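Local coordinates for SGNH hydrolase-type esterase domain-containing protein (Slackia heliotrinireducens DSM 20476, PDB 4S1P) that is a putative SGNH-type hydrolase, probably cleaving ester bonds in a substrate that has not been identified, at residues A[95-107]-A[134-148]. Sequence-based numbering, arbitrary orientation. Where two conformers were deposited one is given.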
loop_
_atom_site.group_PDB
_atom_site.type_symbol
_atom_site.label_atom_id
_atom_site.label_comp_id
_atom_site.label_asym_id
_atom_site.label_seq_id
_atom_site.Cartn_x
_atom_site.Cartn_y
_atom_site.Cartn_z
ATOM N N LYS A 95 -3.424 14.498 6.459
ATOM C CA LYS A 95 -3.578 15.891 6.032
ATOM C C LYS A 95 -3.600 16.833 7.230
ATOM O O LYS A 95 -3.009 17.922 7.169
ATOM C CB LYS A 95 -4.830 16.058 5.181
ATOM C CG LYS A 95 -4.757 15.384 3.834
ATOM C CD LYS A 95 -5.943 15.539 2.888
ATOM C CE LYS A 95 -7.194 14.847 3.335
ATOM N NZ LYS A 95 -8.310 15.074 2.354
ATOM N N ALA A 96 -4.266 16.428 8.310
ATOM C CA ALA A 96 -4.333 17.241 9.515
ATOM C C ALA A 96 -2.966 17.444 10.127
ATOM O O ALA A 96 -2.702 18.494 10.727
ATOM C CB ALA A 96 -5.262 16.608 10.530
ATOM N N ALA A 97 -2.089 16.448 9.953
ATOM C CA ALA A 97 -0.684 16.558 10.363
ATOM C C ALA A 97 0.239 17.249 9.354
ATOM O O ALA A 97 1.433 17.336 9.596
ATOM C CB ALA A 97 -0.111 15.193 10.686
ATOM N N GLY A 98 -0.290 17.720 8.228
ATOM C CA GLY A 98 0.502 18.390 7.213
ATOM C C GLY A 98 1.243 17.491 6.247
ATOM O O GLY A 98 2.084 17.976 5.481
ATOM N N ALA A 99 0.840 16.223 6.185
ATOM C CA ALA A 99 1.452 15.255 5.295
ATOM C C ALA A 99 0.496 14.975 4.128
ATOM O O ALA A 99 -0.722 15.031 4.261
ATOM C CB ALA A 99 1.756 13.955 6.032
ATOM N N GLN A 100 1.063 14.589 3.000
ATOM C CA GLN A 100 0.292 14.168 1.849
ATOM C C GLN A 100 0.055 12.638 1.876
ATOM O O GLN A 100 1.015 11.879 1.872
ATOM C CB GLN A 100 1.020 14.534 0.559
ATOM C CG GLN A 100 0.349 13.995 -0.683
ATOM C CD GLN A 100 -1.029 14.561 -0.966
ATOM O OE1 GLN A 100 -1.193 15.781 -1.094
ATOM N NE2 GLN A 100 -2.027 13.681 -1.111
ATOM N N PRO A 101 -1.204 12.197 1.925
ATOM C CA PRO A 101 -1.460 10.757 1.875
ATOM C C PRO A 101 -1.216 10.193 0.477
ATOM O O PRO A 101 -1.466 10.852 -0.533
ATOM C CB PRO A 101 -2.922 10.635 2.299
ATOM C CG PRO A 101 -3.526 11.973 2.061
ATOM C CD PRO A 101 -2.423 12.988 2.182
ATOM N N VAL A 102 -0.724 8.951 0.455
ATOM C CA VAL A 102 -0.397 8.234 -0.776
ATOM C C VAL A 102 -0.965 6.829 -0.666
ATOM O O VAL A 102 -0.695 6.152 0.320
ATOM C CB VAL A 102 1.138 8.161 -0.994
ATOM C CG1 VAL A 102 1.501 7.340 -2.212
ATOM C CG2 VAL A 102 1.725 9.565 -1.109
ATOM N N ILE A 103 -1.725 6.399 -1.670
ATOM C CA ILE A 103 -2.195 5.044 -1.710
ATOM C C ILE A 103 -1.158 4.189 -2.445
ATOM O O ILE A 103 -0.814 4.480 -3.594
ATOM C CB ILE A 103 -3.552 4.940 -2.430
ATOM C CG1 ILE A 103 -4.643 5.616 -1.589
ATOM C CG2 ILE A 103 -3.897 3.490 -2.765
ATOM C CD1 ILE A 103 -5.863 5.958 -2.398
ATOM N N TYR A 104 -0.680 3.128 -1.794
ATOM C CA TYR A 104 0.168 2.119 -2.454
ATOM C C TYR A 104 -0.851 1.161 -3.092
ATOM O O TYR A 104 -1.401 0.267 -2.426
ATOM C CB TYR A 104 1.076 1.484 -1.427
ATOM C CG TYR A 104 1.932 0.281 -1.861
ATOM C CD1 TYR A 104 1.945 -0.232 -3.162
ATOM C CD2 TYR A 104 2.734 -0.326 -0.934
ATOM C CE1 TYR A 104 2.698 -1.378 -3.479
ATOM C CE2 TYR A 104 3.475 -1.449 -1.222
ATOM C CZ TYR A 104 3.475 -1.970 -2.499
ATOM O OH TYR A 104 4.188 -3.108 -2.783
ATOM N N GLY A 105 -1.166 1.409 -4.364
ATOM C CA GLY A 105 -2.138 0.578 -5.068
ATOM C C GLY A 105 -1.430 -0.727 -5.417
ATOM O O GLY A 105 -0.394 -0.728 -6.062
ATOM N N THR A 106 -1.966 -1.835 -4.985
ATOM C CA THR A 106 -1.401 -3.129 -5.290
ATOM C C THR A 106 -2.205 -3.823 -6.419
ATOM O O THR A 106 -3.086 -3.256 -7.059
ATOM C CB THR A 106 -1.323 -3.992 -4.014
ATOM O OG1 THR A 106 -2.652 -4.309 -3.542
ATOM C CG2 THR A 106 -0.535 -3.289 -2.882
ATOM N N TRP A 107 -1.834 -5.068 -6.653
ATOM C CA TRP A 107 -2.160 -5.786 -7.869
ATOM C C TRP A 107 -3.171 -6.902 -7.579
ATOM O O TRP A 107 -3.211 -7.443 -6.469
ATOM C CB TRP A 107 -0.855 -6.379 -8.463
ATOM C CG TRP A 107 -0.033 -7.015 -7.420
ATOM C CD1 TRP A 107 -0.161 -8.279 -6.938
ATOM C CD2 TRP A 107 1.017 -6.402 -6.671
ATOM N NE1 TRP A 107 0.730 -8.493 -5.924
ATOM C CE2 TRP A 107 1.463 -7.348 -5.734
ATOM C CE3 TRP A 107 1.599 -5.115 -6.664
ATOM C CZ2 TRP A 107 2.471 -7.070 -4.824
ATOM C CZ3 TRP A 107 2.589 -4.851 -5.751
ATOM C CH2 TRP A 107 3.012 -5.812 -4.844
ATOM N N PHE A 134 -9.227 1.519 -5.575
ATOM C CA PHE A 134 -8.176 2.508 -5.467
ATOM C C PHE A 134 -8.551 3.832 -6.114
ATOM O O PHE A 134 -8.236 4.895 -5.578
ATOM C CB PHE A 134 -6.877 1.974 -6.088
ATOM C CG PHE A 134 -6.326 0.747 -5.361
ATOM C CD1 PHE A 134 -6.211 0.729 -3.972
ATOM C CD2 PHE A 134 -5.909 -0.362 -6.068
ATOM C CE1 PHE A 134 -5.716 -0.363 -3.312
ATOM C CE2 PHE A 134 -5.386 -1.470 -5.393
ATOM C CZ PHE A 134 -5.306 -1.460 -4.028
ATOM N N ALA A 135 -9.230 3.764 -7.251
ATOM C CA ALA A 135 -9.614 4.995 -7.936
ATOM C C ALA A 135 -10.585 5.809 -7.086
ATOM O O ALA A 135 -10.458 7.047 -6.958
ATOM C CB ALA A 135 -10.230 4.654 -9.278
ATOM N N GLN A 136 -11.565 5.126 -6.492
ATOM C CA GLN A 136 -12.546 5.806 -5.678
ATOM C C GLN A 136 -11.905 6.370 -4.401
ATOM O O GLN A 136 -12.198 7.488 -3.985
ATOM C CB GLN A 136 -13.708 4.888 -5.326
ATOM C CG GLN A 136 -14.893 5.676 -4.769
ATOM C CD GLN A 136 -15.471 6.675 -5.788
ATOM O OE1 GLN A 136 -15.843 6.293 -6.899
ATOM N NE2 GLN A 136 -15.535 7.953 -5.413
ATOM N N ALA A 137 -10.968 5.625 -3.805
ATOM C CA ALA A 137 -10.350 6.084 -2.566
ATOM C C ALA A 137 -9.433 7.281 -2.826
ATOM O O ALA A 137 -9.422 8.237 -2.024
ATOM C CB ALA A 137 -9.613 4.927 -1.904
ATOM N N ALA A 138 -8.770 7.280 -3.980
ATOM C CA ALA A 138 -7.899 8.395 -4.343
ATOM C C ALA A 138 -8.763 9.635 -4.521
ATOM O O ALA A 138 -8.418 10.707 -4.017
ATOM C CB ALA A 138 -7.086 8.103 -5.602
ATOM N N ALA A 139 -9.883 9.493 -5.227
ATOM C CA ALA A 139 -10.743 10.648 -5.510
ATOM C C ALA A 139 -11.381 11.208 -4.242
ATOM O O ALA A 139 -11.439 12.435 -4.051
ATOM C CB ALA A 139 -11.805 10.248 -6.491
ATOM N N ASP A 140 -11.898 10.312 -3.395
ATOM C CA ASP A 140 -12.593 10.733 -2.202
ATOM C C ASP A 140 -11.709 11.391 -1.170
ATOM O O ASP A 140 -12.148 12.317 -0.489
ATOM C CB ASP A 140 -13.306 9.557 -1.554
ATOM C CG ASP A 140 -14.523 9.070 -2.360
ATOM O OD1 ASP A 140 -14.923 9.708 -3.377
ATOM O OD2 ASP A 140 -15.084 8.015 -1.979
ATOM N N SER A 141 -10.472 10.907 -1.061
ATOM C CA SER A 141 -9.540 11.295 -0.002
ATOM C C SER A 141 -8.572 12.396 -0.411
ATOM O O SER A 141 -7.953 13.048 0.427
ATOM C CB SER A 141 -8.703 10.066 0.393
ATOM O OG SER A 141 -7.808 9.697 -0.662
ATOM N N GLY A 142 -8.378 12.549 -1.710
ATOM C CA GLY A 142 -7.320 13.399 -2.215
ATOM C C GLY A 142 -5.943 12.810 -2.087
ATOM O O GLY A 142 -4.953 13.521 -2.197
ATOM N N ALA A 143 -5.859 11.513 -1.882
ATOM C CA ALA A 143 -4.553 10.853 -1.804
ATOM C C ALA A 143 -3.977 10.662 -3.196
ATOM O O ALA A 143 -4.718 10.434 -4.162
ATOM C CB ALA A 143 -4.697 9.518 -1.089
ATOM N N LEU A 144 -2.655 10.731 -3.300
ATOM C CA LEU A 144 -2.006 10.412 -4.528
ATOM C C LEU A 144 -2.033 8.889 -4.699
ATOM O O LEU A 144 -1.864 8.167 -3.756
ATOM C CB LEU A 144 -0.546 10.852 -4.479
ATOM C CG LEU A 144 -0.304 12.317 -4.206
ATOM C CD1 LEU A 144 1.199 12.572 -4.165
ATOM C CD2 LEU A 144 -1.009 13.136 -5.293
ATOM N N LEU A 145 -2.247 8.408 -5.902
ATOM C CA LEU A 145 -2.273 6.969 -6.164
ATOM C C LEU A 145 -0.984 6.535 -6.815
ATOM O O LEU A 145 -0.666 6.988 -7.921
ATOM C CB LEU A 145 -3.443 6.576 -7.063
ATOM C CG LEU A 145 -3.510 5.091 -7.408
ATOM C CD1 LEU A 145 -3.655 4.204 -6.181
ATOM C CD2 LEU A 145 -4.662 4.814 -8.363
ATOM N N ALA A 146 -0.273 5.636 -6.142
ATOM C CA ALA A 146 0.849 4.919 -6.751
ATOM C C ALA A 146 0.274 3.616 -7.307
ATOM O O ALA A 146 0.032 2.688 -6.535
ATOM C CB ALA A 146 1.923 4.681 -5.707
ATOM N N ASP A 147 -0.018 3.599 -8.618
ATOM C CA ASP A 147 -0.738 2.511 -9.244
ATOM C C ASP A 147 0.253 1.457 -9.670
ATOM O O ASP A 147 0.751 1.482 -10.782
ATOM C CB ASP A 147 -1.541 3.064 -10.413
ATOM C CG ASP A 147 -2.424 2.036 -11.104
ATOM O OD1 ASP A 147 -2.291 0.834 -10.805
ATOM O OD2 ASP A 147 -3.248 2.421 -11.968
ATOM N N VAL A 148 0.526 0.502 -8.788
ATOM C CA VAL A 148 1.478 -0.539 -9.133
ATOM C C VAL A 148 0.814 -1.626 -9.995
ATOM O O VAL A 148 1.488 -2.344 -10.733
ATOM C CB VAL A 148 2.195 -1.089 -7.880
ATOM C CG1 VAL A 148 3.305 -2.063 -8.280
ATOM C CG2 VAL A 148 2.780 0.056 -7.040
#
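I103 packs on A138 and G105 on F134, both in the C-terminal part of helix 123-141, within a right-handed beta-alpha-beta crossover, as in the three-layer fold of SGNH hydrolases. Strand 100-105 pairs in parallel with edge strand 144-147, and the helix between them runs back antiparallel to the first strand. The packing is closest on the I103 side. I103 CD1 reaches the backbone at A138 N (3.6 Å), while I103 CG2, anti to the backbone N, meets L145 CD1 at a tight 3.5 Å. M69 and Y83 also touch I103. Further along, G105 has no side chain, and its CA sits over the centre of the F134 ring, 3.8 Å from its centroid, in a CH-pi contact.

The end at K95 and G142 faces solvent and is held by polar bonds more than by carbon packing. K95 NZ bonds S141 O (2.8 Å) from above the carbonyl plane and also forms a salt bridge with E92. Q100 bends at chi2 (65°), which brings NE2 to two carbonyls, P101 O and G142 O, both near its amide plane. A leucine here would probably leave G142 O without this donor and P101 O with L144 N alone of its two. P101 O takes two donors: L144 N at 3.0 Å, tilted from the carbonyl plane, and Q100 NE2 at 2.9 Å, in that plane on a lone pair.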